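Local coordinates for protein dehydroquinate synthase (Thermus thermophilus, PDB 1UJN) that probably catalyses the conversion of 3-deoxy-D-arabino-heptulosonate 7-phosphate to 3-dehydroquinate, the second step of chorismate biosynthesis, using NAD and a divalent zinc or cobalt ion, at residues P117-D125 / L162-E173; G57-K65 / G93-G101. All coordinates share one frame; numbering follows the deposited sequence.

Contact 1 (P117-D125 / L162-E173); sequences PTTTLAIVD and LPLPTFKEGLVE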
ATOM      1  N   PRO A 117      -3.555  -4.615  20.792  1.00 18.85           N
ATOM      2  CA  PRO A 117      -5.005  -4.422  20.860  1.00 19.48           C
ATOM      3  C   PRO A 117      -5.510  -4.198  22.282  1.00 18.89           C
ATOM      4  O   PRO A 117      -5.050  -4.836  23.227  1.00 20.70           O
ATOM      5  CB  PRO A 117      -5.554  -5.695  20.210  1.00 18.81           C
ATOM      6  CG  PRO A 117      -4.521  -6.721  20.562  1.00 18.49           C
ATOM      7  CD  PRO A 117      -3.218  -5.981  20.350  1.00 18.57           C
ATOM      8  N   THR A 118      -6.443  -3.266  22.426  1.00 20.06           N
ATOM      9  CA  THR A 118      -6.996  -2.951  23.738  1.00 19.92           C
ATOM     10  C   THR A 118      -8.516  -3.113  23.809  1.00 20.14           C
ATOM     11  O   THR A 118      -9.163  -2.595  24.723  1.00 23.84           O
ATOM     12  CB  THR A 118      -6.613  -1.517  24.163  1.00 19.88           C
ATOM     13  OG1 THR A 118      -7.058  -0.590  23.174  1.00 20.00           O
ATOM     14  CG2 THR A 118      -5.097  -1.402  24.317  1.00 21.25           C
ATOM     15  N   THR A 119      -9.086  -3.820  22.843  1.00 19.24           N
ATOM     16  CA  THR A 119     -10.525  -4.081  22.833  1.00 18.65           C
ATOM     17  C   THR A 119     -10.691  -5.553  22.460  1.00 19.63           C
ATOM     18  O   THR A 119      -9.789  -6.149  21.871  1.00 17.33           O
ATOM     19  CB  THR A 119     -11.291  -3.231  21.784  1.00 20.91           C
ATOM     20  OG1 THR A 119     -10.929  -3.654  20.462  1.00 20.47           O
ATOM     21  CG2 THR A 119     -10.980  -1.745  21.957  1.00 20.34           C
ATOM     22  N   THR A 120     -11.831  -6.148  22.800  1.00 18.98           N
ATOM     23  CA  THR A 120     -12.033  -7.553  22.458  1.00 18.73           C
ATOM     24  C   THR A 120     -12.173  -7.721  20.949  1.00 19.44           C
ATOM     25  O   THR A 120     -11.665  -8.681  20.369  1.00 19.99           O
ATOM     26  CB  THR A 120     -13.283  -8.127  23.157  1.00 18.99           C
ATOM     27  OG1 THR A 120     -14.371  -7.204  23.037  1.00 19.79           O
ATOM     28  CG2 THR A 120     -12.989  -8.376  24.632  1.00 18.72           C
ATOM     29  N   LEU A 121     -12.854  -6.782  20.309  1.00 19.80           N
ATOM     30  CA  LEU A 121     -13.033  -6.856  18.864  1.00 24.13           C
ATOM     31  C   LEU A 121     -11.680  -6.823  18.160  1.00 24.38           C
ATOM     32  O   LEU A 121     -11.469  -7.536  17.180  1.00 23.61           O
ATOM     33  CB  LEU A 121     -13.913  -5.694  18.376  1.00 29.02           C
ATOM     34  CG  LEU A 121     -14.219  -5.628  16.872  1.00 31.59           C
ATOM     35  CD1 LEU A 121     -14.863  -6.930  16.412  1.00 33.76           C
ATOM     36  CD2 LEU A 121     -15.145  -4.447  16.593  1.00 34.01           C
ATOM     37  N   ALA A 122     -10.754  -6.001  18.656  1.00 23.83           N
ATOM     38  CA  ALA A 122      -9.436  -5.913  18.036  1.00 24.10           C
ATOM     39  C   ALA A 122      -8.654  -7.208  18.249  1.00 25.61           C
ATOM     40  O   ALA A 122      -7.909  -7.639  17.371  1.00 26.79           O
ATOM     41  CB  ALA A 122      -8.660  -4.730  18.601  1.00 24.34           C
ATOM     42  N   ILE A 123      -8.824  -7.827  19.415  1.00 21.71           N
ATOM     43  CA  ILE A 123      -8.134  -9.076  19.706  1.00 20.48           C
ATOM     44  C   ILE A 123      -8.679 -10.219  18.845  1.00 21.34           C
ATOM     45  O   ILE A 123      -7.921 -10.934  18.192  1.00 20.87           O
ATOM     46  CB  ILE A 123      -8.292  -9.470  21.200  1.00 20.86           C
ATOM     47  CG1 ILE A 123      -7.605  -8.431  22.091  1.00 19.05           C
ATOM     48  CG2 ILE A 123      -7.700 -10.864  21.443  1.00 21.05           C
ATOM     49  CD1 ILE A 123      -7.756  -8.702  23.586  1.00 17.64           C
ATOM     50  N   VAL A 124     -10.000 -10.367  18.838  1.00 21.03           N
ATOM     51  CA  VAL A 124     -10.671 -11.440  18.108  1.00 22.70           C
ATOM     52  C   VAL A 124     -10.711 -11.286  16.594  1.00 24.95           C
ATOM     53  O   VAL A 124     -10.613 -12.276  15.869  1.00 23.29           O
ATOM     54  CB  VAL A 124     -12.141 -11.618  18.617  1.00 24.18           C
ATOM     55  CG1 VAL A 124     -12.876 -12.668  17.788  1.00 27.28           C
ATOM     56  CG2 VAL A 124     -12.130 -12.032  20.077  1.00 26.62           C
ATOM     57  N   ASP A 125     -10.825 -10.053  16.117  1.00 24.47           N
ATOM     58  CA  ASP A 125     -10.943  -9.828  14.686  1.00 27.84           C
ATOM     59  C   ASP A 125      -9.770  -9.149  13.978  1.00 26.52           C
ATOM     60  O   ASP A 125      -9.377  -9.569  12.891  1.00 29.95           O
ATOM     61  CB  ASP A 125     -12.234  -9.046  14.424  1.00 32.89           C
ATOM     62  CG  ASP A 125     -12.633  -9.052  12.966  1.00 40.21           C
ATOM     63  OD1 ASP A 125     -12.621 -10.142  12.351  1.00 43.37           O
ATOM     64  OD2 ASP A 125     -12.970  -7.971  12.435  1.00 44.34           O
ATOM     65  N   LEU A 162     -12.385  -1.141  29.695  1.00 38.38           N
ATOM     66  CA  LEU A 162     -13.250  -1.150  28.524  1.00 35.82           C
ATOM     67  C   LEU A 162     -14.734  -1.142  28.886  1.00 36.00           C
ATOM     68  O   LEU A 162     -15.175  -1.916  29.733  1.00 36.24           O
ATOM     69  CB  LEU A 162     -12.925  -2.391  27.683  1.00 34.06           C
ATOM     70  CG  LEU A 162     -13.499  -2.503  26.270  1.00 33.14           C
ATOM     71  CD1 LEU A 162     -12.973  -1.358  25.405  1.00 33.08           C
ATOM     72  CD2 LEU A 162     -13.107  -3.846  25.675  1.00 30.08           C
ATOM     73  N   PRO A 163     -15.524  -0.251  28.256  1.00 35.23           N
ATOM     74  CA  PRO A 163     -16.961  -0.194  28.544  1.00 34.33           C
ATOM     75  C   PRO A 163     -17.547  -1.585  28.303  1.00 34.44           C
ATOM     76  O   PRO A 163     -17.179  -2.250  27.340  1.00 32.85           O
ATOM     77  CB  PRO A 163     -17.467   0.831  27.539  1.00 34.93           C
ATOM     78  CG  PRO A 163     -16.307   1.782  27.444  1.00 34.64           C
ATOM     79  CD  PRO A 163     -15.128   0.840  27.349  1.00 34.92           C
ATOM     80  N   LEU A 164     -18.447  -2.028  29.175  1.00 33.68           N
ATOM     81  CA  LEU A 164     -19.029  -3.356  29.029  1.00 32.22           C
ATOM     82  C   LEU A 164     -19.651  -3.635  27.655  1.00 30.60           C
ATOM     83  O   LEU A 164     -19.445  -4.710  27.088  1.00 28.34           O
ATOM     84  CB  LEU A 164     -20.066  -3.602  30.129  1.00 34.98           C
ATOM     85  CG  LEU A 164     -20.703  -4.993  30.175  1.00 35.78           C
ATOM     86  CD1 LEU A 164     -19.639  -6.056  30.418  1.00 37.30           C
ATOM     87  CD2 LEU A 164     -21.751  -5.025  31.282  1.00 37.57           C
ATOM     88  N   PRO A 165     -20.420  -2.680  27.102  1.00 28.87           N
ATOM     89  CA  PRO A 165     -21.033  -2.915  25.789  1.00 29.86           C
ATOM     90  C   PRO A 165     -19.996  -3.190  24.701  1.00 29.04           C
ATOM     91  O   PRO A 165     -20.195  -4.055  23.845  1.00 27.77           O
ATOM     92  CB  PRO A 165     -21.811  -1.627  25.536  1.00 31.03           C
ATOM     93  CG  PRO A 165     -22.195  -1.195  26.932  1.00 31.34           C
ATOM     94  CD  PRO A 165     -20.907  -1.415  27.686  1.00 29.30           C
ATOM     95  N   THR A 166     -18.893  -2.448  24.749  1.00 27.00           N
ATOM     96  CA  THR A 166     -17.806  -2.597  23.788  1.00 26.45           C
ATOM     97  C   THR A 166     -17.116  -3.933  24.034  1.00 24.03           C
ATOM     98  O   THR A 166     -16.722  -4.625  23.094  1.00 24.15           O
ATOM     99  CB  THR A 166     -16.779  -1.461  23.940  1.00 29.16           C
ATOM    100  OG1 THR A 166     -17.442  -0.199  23.785  1.00 33.86           O
ATOM    101  CG2 THR A 166     -15.686  -1.579  22.883  1.00 28.30           C
ATOM    102  N   PHE A 167     -16.968  -4.290  25.307  1.00 20.73           N
ATOM    103  CA  PHE A 167     -16.349  -5.558  25.673  1.00 21.82           C
ATOM    104  C   PHE A 167     -17.154  -6.699  25.059  1.00 20.29           C
ATOM    105  O   PHE A 167     -16.599  -7.632  24.486  1.00 20.08           O
ATOM    106  CB  PHE A 167     -16.318  -5.701  27.204  1.00 22.57           C
ATOM    107  CG  PHE A 167     -15.860  -7.052  27.680  1.00 23.51           C
ATOM    108  CD1 PHE A 167     -16.783  -8.022  28.056  1.00 24.56           C
ATOM    109  CD2 PHE A 167     -14.504  -7.356  27.747  1.00 24.53           C
ATOM    110  CE1 PHE A 167     -16.362  -9.275  28.491  1.00 26.17           C
ATOM    111  CE2 PHE A 167     -14.071  -8.608  28.182  1.00 24.89           C
ATOM    112  CZ  PHE A 167     -14.999  -9.568  28.554  1.00 26.05           C
ATOM    113  N   LYS A 168     -18.472  -6.605  25.170  1.00 20.27           N
ATOM    114  CA  LYS A 168     -19.358  -7.636  24.638  1.00 21.10           C
ATOM    115  C   LYS A 168     -19.391  -7.687  23.117  1.00 21.06           C
ATOM    116  O   LYS A 168     -19.570  -8.757  22.536  1.00 23.01           O
ATOM    117  CB  LYS A 168     -20.773  -7.443  25.185  1.00 22.73           C
ATOM    118  CG  LYS A 168     -20.859  -7.629  26.690  1.00 24.71           C
ATOM    119  CD  LYS A 168     -22.314  -7.685  27.163  1.00 30.39           C
ATOM    120  CE  LYS A 168     -22.398  -8.069  28.635  1.00 30.70           C
ATOM    121  NZ  LYS A 168     -23.806  -8.120  29.110  1.00 35.76           N
ATOM    122  N   GLU A 169     -19.226  -6.540  22.466  1.00 22.83           N
ATOM    123  CA  GLU A 169     -19.225  -6.515  21.002  1.00 27.82           C
ATOM    124  C   GLU A 169     -18.214  -7.509  20.458  1.00 28.93           C
ATOM    125  O   GLU A 169     -18.487  -8.225  19.494  1.00 27.63           O
ATOM    126  CB  GLU A 169     -18.850  -5.138  20.476  1.00 30.60           C
ATOM    127  CG  GLU A 169     -19.966  -4.152  20.431  1.00 34.29           C
ATOM    128  CD  GLU A 169     -19.562  -2.920  19.653  1.00 37.44           C
ATOM    129  OE1 GLU A 169     -19.483  -1.835  20.265  1.00 39.08           O
ATOM    130  OE2 GLU A 169     -19.309  -3.046  18.433  1.00 36.45           O
ATOM    131  N   GLY A 170     -17.034  -7.535  21.074  1.00 29.46           N
ATOM    132  CA  GLY A 170     -15.994  -8.450  20.641  1.00 30.65           C
ATOM    133  C   GLY A 170     -16.362  -9.904  20.867  1.00 32.31           C
ATOM    134  O   GLY A 170     -15.983 -10.782  20.085  1.00 34.62           O
ATOM    135  N   LEU A 171     -17.104 -10.176  21.934  1.00 29.90           N
ATOM    136  CA  LEU A 171     -17.493 -11.547  22.213  1.00 29.26           C
ATOM    137  C   LEU A 171     -18.463 -12.060  21.151  1.00 30.71           C
ATOM    138  O   LEU A 171     -18.580 -13.263  20.950  1.00 27.74           O
ATOM    139  CB  LEU A 171     -18.115 -11.657  23.608  1.00 29.63           C
ATOM    140  CG  LEU A 171     -17.195 -11.187  24.743  1.00 32.17           C
ATOM    141  CD1 LEU A 171     -17.735 -11.677  26.076  1.00 31.17           C
ATOM    142  CD2 LEU A 171     -15.790 -11.713  24.525  1.00 31.50           C
ATOM    143  N   VAL A 172     -19.153 -11.144  20.473  1.00 29.94           N
ATOM    144  CA  VAL A 172     -20.089 -11.531  19.419  1.00 29.31           C
ATOM    145  C   VAL A 172     -19.309 -12.136  18.256  1.00 29.39           C
ATOM    146  O   VAL A 172     -19.715 -13.144  17.678  1.00 29.90           O
ATOM    147  CB  VAL A 172     -20.899 -10.318  18.899  1.00 28.72           C
ATOM    148  CG1 VAL A 172     -21.685 -10.707  17.643  1.00 27.08           C
ATOM    149  CG2 VAL A 172     -21.851  -9.833  19.981  1.00 29.53           C
ATOM    150  N   GLU A 173     -18.183 -11.513  17.925  1.00 28.37           N
ATOM    151  CA  GLU A 173     -17.337 -11.980  16.839  1.00 29.29           C
ATOM    152  C   GLU A 173     -16.787 -13.372  17.160  1.00 28.53           C
ATOM    153  O   GLU A 173     -16.648 -14.214  16.271  1.00 28.79           O
ATOM    154  CB  GLU A 173     -16.179 -11.005  16.624  1.00 32.54           C
ATOM    155  CG  GLU A 173     -15.852 -10.732  15.162  1.00 38.17           C
ATOM    156  CD  GLU A 173     -16.948  -9.950  14.450  1.00 39.44           C
ATOM    157  OE1 GLU A 173     -16.850  -8.707  14.378  1.00 42.36           O
ATOM    158  OE2 GLU A 173     -17.912 -10.577  13.968  1.00 41.18           O
TER
HETATM  159  O   HOH W   1     -14.402  -4.561  21.599  1.00 20.17           O

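Contact 2 (G57-K65 / G93-G101); sequences GLPGGEAAK and GGTLTDLGG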
ATOM      1  N   GLY A  57      -0.743  10.594  20.493  1.00 24.07           N
ATOM      2  CA  GLY A  57      -2.056  10.149  20.921  1.00 25.98           C
ATOM      3  C   GLY A  57      -3.132  10.628  19.969  1.00 26.42           C
ATOM      4  O   GLY A  57      -3.048  11.725  19.420  1.00 28.66           O
ATOM      5  N   LEU A  58      -4.146   9.798  19.766  1.00 27.54           N
ATOM      6  CA  LEU A  58      -5.229  10.138  18.863  1.00 28.79           C
ATOM      7  C   LEU A  58      -6.558   9.706  19.446  1.00 30.04           C
ATOM      8  O   LEU A  58      -6.624   8.777  20.250  1.00 27.17           O
ATOM      9  CB  LEU A  58      -5.046   9.424  17.521  1.00 31.44           C
ATOM     10  CG  LEU A  58      -3.783   9.624  16.690  1.00 32.84           C
ATOM     11  CD1 LEU A  58      -3.814   8.661  15.516  1.00 35.87           C
ATOM     12  CD2 LEU A  58      -3.692  11.055  16.208  1.00 35.40           C
ATOM     13  N   PRO A  59      -7.640  10.400  19.073  1.00 31.71           N
ATOM     14  CA  PRO A  59      -8.938   9.991  19.606  1.00 32.26           C
ATOM     15  C   PRO A  59      -9.316   8.731  18.834  1.00 32.19           C
ATOM     16  O   PRO A  59      -9.078   8.650  17.629  1.00 33.56           O
ATOM     17  CB  PRO A  59      -9.849  11.167  19.252  1.00 31.94           C
ATOM     18  CG  PRO A  59      -8.904  12.337  19.236  1.00 34.36           C
ATOM     19  CD  PRO A  59      -7.708  11.759  18.507  1.00 33.21           C
ATOM     20  N   GLY A  60      -9.877   7.746  19.524  1.00 31.42           N
ATOM     21  CA  GLY A  60     -10.283   6.529  18.849  1.00 32.18           C
ATOM     22  C   GLY A  60     -11.577   6.799  18.109  1.00 31.62           C
ATOM     23  O   GLY A  60     -12.021   7.942  18.036  1.00 31.90           O
ATOM     24  N   GLY A  61     -12.194   5.764  17.560  1.00 31.30           N
ATOM     25  CA  GLY A  61     -13.436   5.983  16.841  1.00 30.36           C
ATOM     26  C   GLY A  61     -13.196   6.116  15.353  1.00 29.22           C
ATOM     27  O   GLY A  61     -12.053   6.197  14.907  1.00 27.64           O
ATOM     28  N   GLU A  62     -14.280   6.155  14.588  1.00 26.87           N
ATOM     29  CA  GLU A  62     -14.202   6.250  13.134  1.00 27.69           C
ATOM     30  C   GLU A  62     -13.515   7.511  12.600  1.00 27.76           C
ATOM     31  O   GLU A  62     -12.992   7.510  11.482  1.00 25.61           O
ATOM     32  CB  GLU A  62     -15.607   6.139  12.549  1.00 27.16           C
ATOM     33  CG  GLU A  62     -16.253   4.785  12.777  1.00 31.01           C
ATOM     34  CD  GLU A  62     -15.504   3.669  12.081  1.00 31.70           C
ATOM     35  OE1 GLU A  62     -15.180   3.837  10.889  1.00 36.40           O
ATOM     36  OE2 GLU A  62     -15.245   2.623  12.713  1.00 34.65           O
ATOM     37  N   ALA A  63     -13.527   8.581  13.386  1.00 29.04           N
ATOM     38  CA  ALA A  63     -12.899   9.835  12.970  1.00 31.47           C
ATOM     39  C   ALA A  63     -11.398   9.664  12.754  1.00 31.73           C
ATOM     40  O   ALA A  63     -10.786  10.417  11.997  1.00 34.03           O
ATOM     41  CB  ALA A  63     -13.161  10.928  14.013  1.00 30.68           C
ATOM     42  N   ALA A  64     -10.807   8.675  13.417  1.00 31.97           N
ATOM     43  CA  ALA A  64      -9.373   8.413  13.286  1.00 31.75           C
ATOM     44  C   ALA A  64      -9.042   7.793  11.930  1.00 31.49           C
ATOM     45  O   ALA A  64      -7.900   7.863  11.466  1.00 34.00           O
ATOM     46  CB  ALA A  64      -8.902   7.485  14.403  1.00 29.77           C
ATOM     47  N   LYS A  65     -10.038   7.176  11.305  1.00 28.88           N
ATOM     48  CA  LYS A  65      -9.841   6.538  10.009  1.00 26.50           C
ATOM     49  C   LYS A  65     -10.216   7.490   8.880  1.00 27.50           C
ATOM     50  O   LYS A  65     -11.174   7.257   8.141  1.00 27.64           O
ATOM     51  CB  LYS A  65     -10.662   5.245   9.937  1.00 26.84           C
ATOM     52  CG  LYS A  65     -10.134   4.158  10.864  1.00 25.64           C
ATOM     53  CD  LYS A  65     -11.052   2.942  10.946  1.00 26.68           C
ATOM     54  CE  LYS A  65     -11.297   2.299   9.586  1.00 24.70           C
ATOM     55  NZ  LYS A  65     -12.089   1.038   9.738  1.00 26.14           N
ATOM     56  N   GLY A  93      -7.802   0.167  19.830  1.00 17.04           N
ATOM     57  CA  GLY A  93      -8.764  -0.773  19.283  1.00 18.30           C
ATOM     58  C   GLY A  93      -8.665  -0.884  17.775  1.00 20.31           C
ATOM     59  O   GLY A  93      -7.684  -0.429  17.182  1.00 18.47           O
ATOM     60  N   GLY A  94      -9.692  -1.474  17.164  1.00 18.08           N
ATOM     61  CA  GLY A  94      -9.719  -1.673  15.725  1.00 20.90           C
ATOM     62  C   GLY A  94      -9.449  -0.468  14.842  1.00 21.26           C
ATOM     63  O   GLY A  94      -8.769  -0.585  13.822  1.00 19.91           O
ATOM     64  N   THR A  95      -9.985   0.689  15.213  1.00 21.05           N
ATOM     65  CA  THR A  95      -9.778   1.884  14.412  1.00 21.73           C
ATOM     66  C   THR A  95      -8.314   2.313  14.424  1.00 20.65           C
ATOM     67  O   THR A  95      -7.798   2.797  13.418  1.00 21.08           O
ATOM     68  CB  THR A  95     -10.662   3.052  14.909  1.00 21.30           C
ATOM     69  OG1 THR A  95     -10.370   3.329  16.285  1.00 24.22           O
ATOM     70  CG2 THR A  95     -12.133   2.689  14.772  1.00 25.80           C
ATOM     71  N   LEU A  96      -7.648   2.136  15.562  1.00 21.40           N
ATOM     72  CA  LEU A  96      -6.246   2.515  15.679  1.00 21.57           C
ATOM     73  C   LEU A  96      -5.352   1.578  14.888  1.00 21.69           C
ATOM     74  O   LEU A  96      -4.401   2.028  14.256  1.00 22.28           O
ATOM     75  CB  LEU A  96      -5.798   2.526  17.144  1.00 22.85           C
ATOM     76  CG  LEU A  96      -5.596   3.900  17.798  1.00 26.31           C
ATOM     77  CD1 LEU A  96      -4.456   4.633  17.101  1.00 25.42           C
ATOM     78  CD2 LEU A  96      -6.884   4.718  17.728  1.00 25.30           C
ATOM     79  N   THR A  97      -5.641   0.281  14.921  1.00 21.72           N
ATOM     80  CA  THR A  97      -4.811  -0.646  14.170  1.00 24.42           C
ATOM     81  C   THR A  97      -5.094  -0.490  12.682  1.00 23.06           C
ATOM     82  O   THR A  97      -4.198  -0.666  11.861  1.00 23.12           O
ATOM     83  CB  THR A  97      -5.017  -2.114  14.619  1.00 26.47           C
ATOM     84  OG1 THR A  97      -6.410  -2.399  14.741  1.00 28.39           O
ATOM     85  CG2 THR A  97      -4.334  -2.352  15.954  1.00 30.07           C
ATOM     86  N   ASP A  98      -6.333  -0.144  12.338  1.00 19.38           N
ATOM     87  CA  ASP A  98      -6.699   0.070  10.934  1.00 20.65           C
ATOM     88  C   ASP A  98      -5.881   1.246  10.394  1.00 19.59           C
ATOM     89  O   ASP A  98      -5.214   1.138   9.360  1.00 18.32           O
ATOM     90  CB  ASP A  98      -8.201   0.384  10.807  1.00 19.90           C
ATOM     91  CG  ASP A  98      -9.068  -0.867  10.792  1.00 26.42           C
ATOM     92  OD1 ASP A  98     -10.311  -0.732  10.813  1.00 29.11           O
ATOM     93  OD2 ASP A  98      -8.517  -1.986  10.750  1.00 27.00           O
ATOM     94  N   LEU A  99      -5.939   2.372  11.100  1.00 17.54           N
ATOM     95  CA  LEU A  99      -5.204   3.569  10.701  1.00 18.09           C
ATOM     96  C   LEU A  99      -3.694   3.358  10.795  1.00 18.59           C
ATOM     97  O   LEU A  99      -2.967   3.566   9.819  1.00 17.71           O
ATOM     98  CB  LEU A  99      -5.604   4.749  11.587  1.00 20.04           C
ATOM     99  CG  LEU A  99      -4.753   6.013  11.426  1.00 20.46           C
ATOM    100  CD1 LEU A  99      -5.055   6.664  10.083  1.00 20.59           C
ATOM    101  CD2 LEU A  99      -5.040   6.964  12.562  1.00 23.17           C
ATOM    102  N   GLY A 100      -3.233   2.937  11.972  1.00 19.06           N
ATOM    103  CA  GLY A 100      -1.811   2.708  12.188  1.00 18.46           C
ATOM    104  C   GLY A 100      -1.191   1.670  11.268  1.00 17.20           C
ATOM    105  O   GLY A 100      -0.044   1.816  10.843  1.00 16.86           O
ATOM    106  N   GLY A 101      -1.940   0.614  10.965  1.00 17.14           N
ATOM    107  CA  GLY A 101      -1.425  -0.416  10.084  1.00 17.34           C
ATOM    108  C   GLY A 101      -1.265   0.114   8.669  1.00 18.28           C
ATOM    109  O   GLY A 101      -0.334  -0.260   7.961  1.00 16.02           O
TER

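Contact 1 (P117-D125 / L162-E173)
Thr120 fits as a knob into the hole made by Thr166, Phe167, Gly170 and Leu171 on helix 164-173. Its hydroxyl OG1 donates to the carbonyl O of Phe167 at 2.7 Å, tilted 30° from the carbonyl plane. With chi1 at 45° OG1 stands between the backbone N and the carbonyl carbon, which turns the methyl CG2 to the Phe167 ring, meeting CD2 obliquely at 3.6 Å. This is the tight part. The CA of Leu121 lies only 3.8 Å from the CA of Gly170, and glycine is what permits it, because a side chain there would run into Thr120 OG1 and Leu121 N. A valine in place of Thr120 would probably leave the Phe167 carbonyl without its hydroxyl donor. The buried Leu162 rests its CD2 on Thr119 CA at 3.8 Å. At the more open side, a water takes the N-H of Leu121 and donates to the Thr166 carbonyl. Further along, the packing is looser: Val124 CG1 touches Glu173 CB at 3.9 Å, and Leu121 CD1 reaches Glu173 OE1. Asp125 OD2 and Glu173 OE1 are 4.4 Å apart, but Asp125 pairs with Lys210 and Glu173 with Lys176, which would ease any repulsion. The nearly parallel helices, 17° between axes, thus join Thr118 and Thr119, predicted to bind NAD, to Glu173, which with His231 and His247 forms the predicted zinc site of the dehydroquinate synthase family.

Contact 2 (G57-K65 / G93-G101)
Lys65 runs out extended and then bends at chi3 (58°), carrying its ammonium group to Asp98, whose CG lies anti to its own carbonyl carbon. The two side chains meet in a salt bridge, Lys65 NZ to Asp98 OD1 at 2.7 Å, with the ammonium on the anti side of that oxygen and 25° out of the carboxylate plane. Before the charges meet, the lysine methylenes lie against the helix: CG is 3.7 Å from the carbonyl O of Thr95, and CD and CE pass close to Asp98 CB. A second bond to Asn141 OD1 grips NZ further. One turn earlier, Thr95 OG1 accepts from Gly61 N at 3.3 Å, a rather bent bond with an angle of 137° at the hydrogen, while CB and CG2 pack on the Gly61 carbonyl. Gly61 has a positive phi, and a CB there would press on the carbonyl O of Gly60. At this margin Leu96 CD2 also meets Gly60 CA. Deeper in, the contact turns apolar. Leu99 CD2 reaches Leu58 CD1 at 3.6 Å, the two side chains crossing at about a right angle, and also lies against the Ala64 carbonyl O. Strand 55-58, an outermost strand of the main sheet in this chain, thus leads into a loop lying along helix 94-106; Val69 of helix 67-80 touches both Leu58 and Leu99, Leu34 of strand 31-36 backs Leu58 and Leu96, and strand 131-136 borders Lys65 through Asn135 and Leu99 through Ile134.

Overall arrangement
Contact 1 is the more buried, its centre about 8 Å from the centre of the chain, against about 13 Å for the centre of contact 2, which is only partly buried. They share no helix or strand: one pairs helices 120-126 and 164-181, the other lays the loop after strand 55-58 on helix 94-106. Yet they touch, Thr119 CG2 packing on Gly93 CA at 3.6 Å and Ala122 CB beside Gly94. Chemistry follows place: a hydroxyl-to-carbonyl bond and close backbone packing in contact 1, a salt bridge beside a buried leucine cluster in contact 2. Contact 1 holds two predicted NAD-binding threonines, whereas contact 2 only comes near that site, through Glu62 beside Lys140.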